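Local coordinates for ethanolamine utilization protein EutL (Clostridium perfringens E str. JGS1987, PDB 4TME) that forms trimeric shell tiles of the bacterial ethanolamine-utilization microcompartment and binds ethanolamine, which probably regulates opening of its pore, at residues Glu30-Ser35 and Glu59-Tyr64; Leu135-Thr138 and Arg142-Glu145; Pro153-Met158 and Gln208-Asn213. All coordinates share one frame; numbering follows the deposited sequence.

Interaction 1: residues Glu30-Ser35 and Glu59-Tyr64; sequences EPHHKS and EVDVVY
His33 reaches over to Asp61 and Val63, and its side chain meets both. The CB bond points toward residues 59-64, and CG stands beside the backbone N, anti to the carbonyl carbon (chi1 -69°), which sends the imidazole across the gap. Beyond CG the ring atoms divide between two partners. On one flank ND1 lies 4.0 Å from Val63 CG1, and CE1 comes closer to that methyl, at 3.7 Å; the methyl approaches obliquely. CD2 is 3.8 Å from Asp61 OD2. At the tip, NE2 donates to OD2 of Asp61 over 2.8 Å in a nearly straight bond (172° at the hydrogen). The oxygen lies in the ring plane and accepts through its anti lone pair, although ring and carboxylate planes stand 71° apart. This is a His-carboxylate pair, and its donor direction places a proton on NE2. One ring face is partly covered by Glu30 CB, 3.5 Å above the plane and offset toward the rim. The type I turn of Glu30-His33, closed by His33 N to Glu30 O, 3.0 Å, brings that CB over the ring. The pair thus joins the loop after helix 21-26 to strand 61-67, the outermost strand, within this chain, on one side of the four-stranded sheet, whose neighbour 83-89 supplies Ala88 against both His33 and Val63.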
loop_
_atom_site.group_PDB
_atom_site.type_symbol
_atom_site.label_atom_id
_atom_site.label_comp_id
_atom_site.label_asym_id
_atom_site.label_seq_id
_atom_site.Cartn_x
_atom_site.Cartn_y
_atom_site.Cartn_z
ATOM N N GLU C 30 9.569 -12.794 22.656
ATOM C CA GLU C 30 9.859 -13.883 23.586
ATOM C C GLU C 30 10.230 -13.337 24.959
ATOM O O GLU C 30 10.658 -12.190 25.082
ATOM C CB GLU C 30 11.003 -14.761 23.063
ATOM C CG GLU C 30 10.783 -15.358 21.688
ATOM C CD GLU C 30 9.604 -16.300 21.639
ATOM O OE1 GLU C 30 9.079 -16.668 22.710
ATOM O OE2 GLU C 30 9.198 -16.677 20.521
ATOM N N PRO C 31 10.089 -14.167 26.008
ATOM C CA PRO C 31 10.385 -13.720 27.371
ATOM C C PRO C 31 11.798 -13.174 27.546
ATOM O O PRO C 31 12.000 -12.269 28.353
ATOM C CB PRO C 31 10.193 -14.996 28.206
ATOM C CG PRO C 31 9.231 -15.803 27.442
ATOM C CD PRO C 31 9.547 -15.538 25.990
ATOM N N HIS C 32 12.766 -13.698 26.800
ATOM C CA HIS C 32 14.151 -13.269 26.992
ATOM C C HIS C 32 14.488 -11.999 26.200
ATOM O O HIS C 32 15.582 -11.457 26.350
ATOM C CB HIS C 32 15.125 -14.394 26.613
ATOM C CG HIS C 32 14.924 -14.925 25.236
ATOM N ND1 HIS C 32 13.940 -15.841 24.932
ATOM C CD2 HIS C 32 15.580 -14.676 24.079
ATOM C CE1 HIS C 32 13.991 -16.123 23.643
ATOM N NE2 HIS C 32 14.973 -15.427 23.103
ATOM N N HIS C 33 13.546 -11.524 25.383
ATOM C CA HIS C 33 13.704 -10.267 24.649
ATOM C C HIS C 33 13.439 -9.057 25.555
ATOM O O HIS C 33 12.290 -8.643 25.731
ATOM C CB HIS C 33 12.758 -10.219 23.457
ATOM C CG HIS C 33 13.097 -11.190 22.368
ATOM N ND1 HIS C 33 12.158 -11.684 21.493
ATOM C CD2 HIS C 33 14.279 -11.742 22.002
ATOM C CE1 HIS C 33 12.741 -12.506 20.640
ATOM N NE2 HIS C 33 14.029 -12.552 20.925
ATOM N N LYS C 34 14.498 -8.470 26.084
ATOM C CA LYS C 34 14.373 -7.389 27.058
ATOM C C LYS C 34 14.671 -6.015 26.476
ATOM O O LYS C 34 14.256 -4.999 27.035
ATOM C CB LYS C 34 15.323 -7.626 28.240
ATOM C CG LYS C 34 15.204 -8.989 28.883
ATOM C CD LYS C 34 13.908 -9.129 29.649
ATOM C CE LYS C 34 13.946 -10.354 30.553
ATOM N NZ LYS C 34 12.613 -10.641 31.150
ATOM N N SER C 35 15.382 -5.994 25.354
ATOM C CA SER C 35 15.859 -4.765 24.742
ATOM C C SER C 35 15.646 -4.811 23.249
ATOM O O SER C 35 15.758 -5.878 22.660
ATOM C CB SER C 35 17.335 -4.566 25.038
ATOM O OG SER C 35 17.525 -4.332 26.419
ATOM N N GLU C 59 23.915 -11.546 19.940
ATOM C CA GLU C 59 22.801 -12.330 20.459
ATOM C C GLU C 59 21.509 -11.551 20.254
ATOM O O GLU C 59 20.952 -10.988 21.191
ATOM C CB GLU C 59 23.003 -12.682 21.942
ATOM C CG GLU C 59 21.996 -13.734 22.419
ATOM C CD GLU C 59 22.229 -14.212 23.834
ATOM O OE1 GLU C 59 21.377 -14.974 24.347
ATOM O OE2 GLU C 59 23.246 -13.818 24.429
ATOM N N VAL C 60 21.070 -11.491 19.001
ATOM C CA VAL C 60 19.866 -10.761 18.618
ATOM C C VAL C 60 19.033 -11.578 17.633
ATOM O O VAL C 60 19.563 -12.379 16.855
ATOM C CB VAL C 60 20.166 -9.397 17.960
ATOM C CG1 VAL C 60 20.808 -8.462 18.967
ATOM C CG2 VAL C 60 21.049 -9.561 16.737
ATOM N N ASP C 61 17.730 -11.340 17.684
ATOM C CA ASP C 61 16.760 -11.909 16.739
ATOM C C ASP C 61 16.102 -10.778 15.971
ATOM O O ASP C 61 15.855 -9.715 16.534
ATOM C CB ASP C 61 15.661 -12.691 17.465
ATOM C CG ASP C 61 16.171 -13.900 18.221
ATOM O OD1 ASP C 61 16.952 -14.690 17.658
ATOM O OD2 ASP C 61 15.761 -14.070 19.387
ATOM N N VAL C 62 15.769 -10.986 14.687
ATOM C CA VAL C 62 14.935 -10.003 13.994
ATOM C C VAL C 62 13.494 -10.280 14.355
ATOM O O VAL C 62 12.988 -11.364 14.045
ATOM C CB VAL C 62 15.129 -10.073 12.483
ATOM C CG1 VAL C 62 14.223 -9.052 11.761
ATOM C CG2 VAL C 62 16.608 -9.856 12.160
ATOM N N VAL C 63 12.840 -9.329 15.018
ATOM C CA VAL C 63 11.478 -9.562 15.501
ATOM C C VAL C 63 10.461 -8.734 14.744
ATOM O O VAL C 63 9.247 -8.951 14.886
ATOM C CB VAL C 63 11.352 -9.277 17.014
ATOM C CG1 VAL C 63 12.250 -10.243 17.781
ATOM C CG2 VAL C 63 11.661 -7.823 17.353
ATOM N N TYR C 64 10.947 -7.807 13.926
ATOM C CA TYR C 64 10.065 -6.955 13.133
ATOM C C TYR C 64 10.817 -6.452 11.917
ATOM O O TYR C 64 11.969 -6.016 12.014
ATOM C CB TYR C 64 9.552 -5.785 13.990
ATOM C CG TYR C 64 8.276 -5.144 13.454
ATOM C CD1 TYR C 64 8.333 -4.173 12.477
ATOM C CD2 TYR C 64 7.037 -5.528 13.934
ATOM C CE1 TYR C 64 7.152 -3.579 11.972
ATOM C CE2 TYR C 64 5.876 -4.948 13.456
ATOM C CZ TYR C 64 5.948 -3.970 12.470
ATOM O OH TYR C 64 4.763 -3.418 11.978
#

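Interaction 2: residues Leu135-Thr138 and Arg142-Glu145; sequences LSKT and REGE
Ser136 and Glu143 meet because the torsions of each bring OG and CG alongside. In Ser136 the hydroxyl lies between its own backbone N and carbonyl carbon (chi1 63°). In Glu143 chi1 is -141°, away from any staggered value, and the chain runs extended beyond CG. The result is a contact of 3.8 Å between Ser136 OG and Glu143 CG, with Ser136 CB equally near, 3.8 Å, to Glu143 CA. These are van der Waals distances: the serine hydroxyl spends its proton elsewhere, bonding to Gly132 O, just before the helix, with a weaker link to Ser133 O. A buried polar atom is thereby satisfied by the backbone at the start of its helix, while CB and OG both pack against Glu143. The loop returns along helix 133-139 in a type II beta turn, Arg142 to Glu145, closed by Glu145 N to Arg142 O at 3.0 Å. Gly144 takes the third position of the turn with positive phi, where a CB would press against the preceding carbonyl oxygen. The turn ends the loop that leads from the helix into strand 146-152, and Thr131, just before the helix, touches Ser136 and bonds through OG1 to Glu145 O. On the outer side Lys137 runs beside Glu143 in the same direction, its chain bent at the last torsion (chi4 59°). NZ ends 4.0 Å from Glu143 OE1, beyond salt-bridge range, so any attraction is probably modest. Glu143 also touches a crystal neighbour.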
loop_
_atom_site.group_PDB
_atom_site.type_symbol
_atom_site.label_atom_id
_atom_site.label_comp_id
_atom_site.label_asym_id
_atom_site.label_seq_id
_atom_site.Cartn_x
_atom_site.Cartn_y
_atom_site.Cartn_z
ATOM N N LEU C 135 17.100 -14.675 7.667
ATOM C CA LEU C 135 16.797 -15.073 6.281
ATOM C C LEU C 135 16.673 -16.587 6.147
ATOM O O LEU C 135 15.923 -17.059 5.282
ATOM C CB LEU C 135 17.847 -14.554 5.306
ATOM C CG LEU C 135 17.750 -13.046 5.019
ATOM C CD1 LEU C 135 18.894 -12.676 4.096
ATOM C CD2 LEU C 135 16.390 -12.645 4.407
ATOM N N SER C 136 17.368 -17.361 6.979
ATOM C CA SER C 136 17.192 -18.820 6.918
ATOM C C SER C 136 15.762 -19.181 7.364
ATOM O O SER C 136 15.116 -20.028 6.753
ATOM C CB SER C 136 18.238 -19.551 7.764
ATOM O OG SER C 136 18.118 -19.225 9.133
ATOM N N LYS C 137 15.246 -18.531 8.403
ATOM C CA LYS C 137 13.857 -18.788 8.809
ATOM C C LYS C 137 12.873 -18.311 7.764
ATOM O O LYS C 137 11.895 -18.999 7.491
ATOM C CB LYS C 137 13.534 -18.131 10.154
ATOM C CG LYS C 137 14.007 -18.958 11.338
ATOM C CD LYS C 137 13.958 -18.163 12.645
ATOM C CE LYS C 137 14.561 -18.949 13.804
ATOM N NZ LYS C 137 15.989 -19.317 13.562
ATOM N N THR C 138 13.133 -17.151 7.165
ATOM C CA THR C 138 12.262 -16.606 6.127
ATOM C C THR C 138 12.204 -17.573 4.940
ATOM O O THR C 138 11.139 -17.793 4.335
ATOM C CB THR C 138 12.758 -15.210 5.641
ATOM O OG1 THR C 138 12.823 -14.295 6.754
ATOM C CG2 THR C 138 11.822 -14.634 4.601
ATOM N N ARG C 142 18.197 -24.309 6.454
ATOM C CA ARG C 142 19.050 -24.378 7.633
ATOM C C ARG C 142 19.986 -23.178 7.704
ATOM O O ARG C 142 20.499 -22.690 6.696
ATOM C CB ARG C 142 19.854 -25.677 7.641
ATOM C CG ARG C 142 18.986 -26.923 7.730
ATOM C CD ARG C 142 19.668 -28.074 8.479
ATOM N NE ARG C 142 19.856 -27.783 9.898
ATOM C CZ ARG C 142 18.871 -27.706 10.792
ATOM N NH1 ARG C 142 17.607 -27.886 10.425
ATOM N NH2 ARG C 142 19.146 -27.434 12.061
ATOM N N GLU C 143 20.219 -22.722 8.926
ATOM C CA GLU C 143 21.108 -21.614 9.173
ATOM C C GLU C 143 22.484 -21.893 8.577
ATOM O O GLU C 143 23.050 -22.980 8.742
ATOM C CB GLU C 143 21.207 -21.380 10.681
ATOM C CG GLU C 143 21.259 -19.969 11.101
ATOM C CD GLU C 143 21.119 -19.864 12.596
ATOM O OE1 GLU C 143 19.970 -19.708 13.075
ATOM O OE2 GLU C 143 22.153 -19.993 13.273
ATOM N N GLY C 144 23.021 -20.910 7.873
ATOM C CA GLY C 144 24.331 -21.028 7.276
ATOM C C GLY C 144 24.275 -21.468 5.820
ATOM O O GLY C 144 25.281 -21.447 5.135
ATOM N N GLU C 145 23.109 -21.896 5.358
ATOM C CA GLU C 145 22.934 -22.227 3.946
ATOM C C GLU C 145 22.946 -20.957 3.104
ATOM O O GLU C 145 22.696 -19.878 3.625
ATOM C CB GLU C 145 21.628 -22.995 3.734
ATOM C CG GLU C 145 21.701 -24.434 4.203
ATOM C CD GLU C 145 22.665 -25.235 3.380
ATOM O OE1 GLU C 145 22.385 -25.440 2.175
ATOM O OE2 GLU C 145 23.710 -25.639 3.930
#

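Interaction 3: residues Pro153-Met158 and Gln208-Asn213; sequences PPLEAM and QSVASN
Leu155 and Glu156, the two residues that meet Val210, sit in a first helical turn closed by a 2.8 Å bond from Ala157 N to Pro153 O. Pro153 occupies the N-cap position, and the next bond of the helix, Met158 N to Pro154 O at 3.2 Å, follows directly. Across from this helix start, Val210 points its CB toward residues 153-158, and one methyl, CG1, does the touching. It is directed by a chi1 of 177°, which places it anti to the backbone N and beside the carbonyl carbon. Leu155 CD2 reaches it at 3.9 Å as an apolar contact. Glu156 offers the aliphatic part of its chain instead: CG also lies 3.9 Å from Val210 CG1. Seen from that methyl, the two partner carbons lie nearly at a right angle, so they hold it from two distinct directions. Both segments belong to a BMC domain, in which helices pack together on one side of the antiparallel sheet; here the first turn of helix 154-167, which follows strand 146-152, rests on the last turns of helix 193-212. The glutamate chain bends at chi2 (95°), and its carboxylate folds back over the helix start, with OE1 2.7 Å from the backbone N of Glu156. A negative group at this helix end would probably be stabilised by the helix dipole. Ile121 touches both Glu156 and Ala211 beside the joint. A third subunit covers more of it, with its Ser12 against Leu155 and its Leu79 against Glu156. Just past the second helix, Asn213 N bonds to Val210 O at 3.1 Å, while Asn213 O accepts from Lys14 NZ of that third subunit.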
loop_
_atom_site.group_PDB
_atom_site.type_symbol
_atom_site.label_atom_id
_atom_site.label_comp_id
_atom_site.label_asym_id
_atom_site.label_seq_id
_atom_site.Cartn_x
_atom_site.Cartn_y
_atom_site.Cartn_z
ATOM N N PRO C 153 11.788 -4.667 -10.289
ATOM C CA PRO C 153 10.395 -4.224 -10.436
ATOM C C PRO C 153 9.534 -5.368 -11.000
ATOM O O PRO C 153 10.079 -6.348 -11.487
ATOM C CB PRO C 153 10.506 -3.034 -11.394
ATOM C CG PRO C 153 11.936 -2.540 -11.195
ATOM C CD PRO C 153 12.726 -3.811 -11.037
ATOM N N PRO C 154 8.205 -5.259 -10.915
ATOM C CA PRO C 154 7.327 -6.427 -11.106
ATOM C C PRO C 154 7.548 -7.270 -12.382
ATOM O O PRO C 154 7.755 -8.472 -12.223
ATOM C CB PRO C 154 5.930 -5.788 -11.090
ATOM C CG PRO C 154 6.124 -4.641 -10.125
ATOM C CD PRO C 154 7.430 -4.064 -10.524
ATOM N N LEU C 155 7.480 -6.710 -13.583
ATOM C CA LEU C 155 7.589 -7.551 -14.777
ATOM C C LEU C 155 9.024 -8.067 -14.940
ATOM O O LEU C 155 9.233 -9.234 -15.255
ATOM C CB LEU C 155 7.112 -6.788 -16.016
ATOM C CG LEU C 155 7.171 -7.554 -17.361
ATOM C CD1 LEU C 155 6.040 -7.098 -18.255
ATOM C CD2 LEU C 155 8.486 -7.356 -18.071
ATOM N N GLU C 156 10.007 -7.200 -14.734
ATOM C CA GLU C 156 11.402 -7.603 -14.799
ATOM C C GLU C 156 11.641 -8.787 -13.856
ATOM O O GLU C 156 12.328 -9.762 -14.223
ATOM C CB GLU C 156 12.334 -6.434 -14.399
ATOM C CG GLU C 156 12.270 -5.218 -15.294
ATOM C CD GLU C 156 11.316 -4.152 -14.783
ATOM O OE1 GLU C 156 10.139 -4.473 -14.510
ATOM O OE2 GLU C 156 11.757 -2.983 -14.656
ATOM N N ALA C 157 11.116 -8.674 -12.638
ATOM C CA ALA C 157 11.322 -9.717 -11.632
ATOM C C ALA C 157 10.752 -11.060 -12.088
ATOM O O ALA C 157 11.387 -12.093 -11.925
ATOM C CB ALA C 157 10.710 -9.314 -10.281
ATOM N N MET C 158 9.545 -11.066 -12.651
ATOM C CA MET C 158 8.939 -12.329 -13.086
ATOM C C MET C 158 9.726 -12.972 -14.231
ATOM O O MET C 158 9.988 -14.175 -14.233
ATOM C CB MET C 158 7.482 -12.098 -13.503
ATOM C CG MET C 158 6.557 -11.614 -12.353
ATOM S SD MET C 158 6.535 -12.631 -10.870
ATOM C CE MET C 158 5.890 -14.123 -11.580
ATOM N N GLN C 208 18.491 -6.689 -17.006
ATOM C CA GLN C 208 19.118 -5.714 -17.894
ATOM C C GLN C 208 18.532 -5.862 -19.296
ATOM O O GLN C 208 18.357 -4.876 -20.017
ATOM C CB GLN C 208 20.647 -5.876 -17.912
ATOM C CG GLN C 208 21.238 -5.415 -16.577
ATOM C CD GLN C 208 22.734 -5.210 -16.578
ATOM O OE1 GLN C 208 23.411 -5.382 -17.600
ATOM N NE2 GLN C 208 23.266 -4.804 -15.414
ATOM N N SER C 209 18.219 -7.096 -19.662
ATOM C CA SER C 209 17.659 -7.370 -20.979
ATOM C C SER C 209 16.313 -6.678 -21.143
ATOM O O SER C 209 16.047 -6.079 -22.188
ATOM C CB SER C 209 17.498 -8.869 -21.213
ATOM O OG SER C 209 16.890 -9.092 -22.477
ATOM N N VAL C 210 15.472 -6.750 -20.113
ATOM C CA VAL C 210 14.142 -6.129 -20.187
ATOM C C VAL C 210 14.294 -4.619 -20.220
ATOM O O VAL C 210 13.634 -3.917 -20.997
ATOM C CB VAL C 210 13.224 -6.540 -19.005
ATOM C CG1 VAL C 210 11.882 -5.829 -19.085
ATOM C CG2 VAL C 210 12.980 -8.038 -19.035
ATOM N N ALA C 211 15.176 -4.103 -19.365
ATOM C CA ALA C 211 15.381 -2.672 -19.318
ATOM C C ALA C 211 15.821 -2.143 -20.672
ATOM O O ALA C 211 15.390 -1.071 -21.101
ATOM C CB ALA C 211 16.414 -2.327 -18.218
ATOM N N SER C 212 16.680 -2.881 -21.363
ATOM C CA SER C 212 17.208 -2.432 -22.641
ATOM C C SER C 212 16.177 -2.477 -23.772
ATOM O O SER C 212 16.328 -1.787 -24.771
ATOM C CB SER C 212 18.401 -3.282 -23.048
ATOM O OG SER C 212 19.426 -3.132 -22.078
ATOM N N ASN C 213 15.169 -3.323 -23.614
ATOM C CA ASN C 213 14.232 -3.585 -24.697
ATOM C C ASN C 213 12.868 -4.017 -24.145
ATOM O O ASN C 213 12.464 -5.155 -24.305
ATOM C CB ASN C 213 14.810 -4.654 -25.634
ATOM C CG ASN C 213 13.993 -4.834 -26.915
ATOM O OD1 ASN C 213 13.266 -3.938 -27.338
ATOM N ND2 ASN C 213 14.154 -5.986 -27.558
#

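From the N terminus the three contacts follow one another in series, none nested and none crossing. Interaction 1 closes a loop spanning strand 35-41 and helix 44-57, tying the loop that leads into strand 35-41 to strand 61-67 of the same four-stranded sheet. Interaction 2 closes a much shorter loop, where the chain leaves helix 133-139 and heads for strand 146-152 of the six-stranded sheet. Its nearest atoms come to about 6 Å from interaction 1 without touching. Interaction 3 then encloses strands 171-176 and 185-191 by joining two helices of the second BMC domain. Its centre is about 38 Å from that of interaction 1, across the chain's centre.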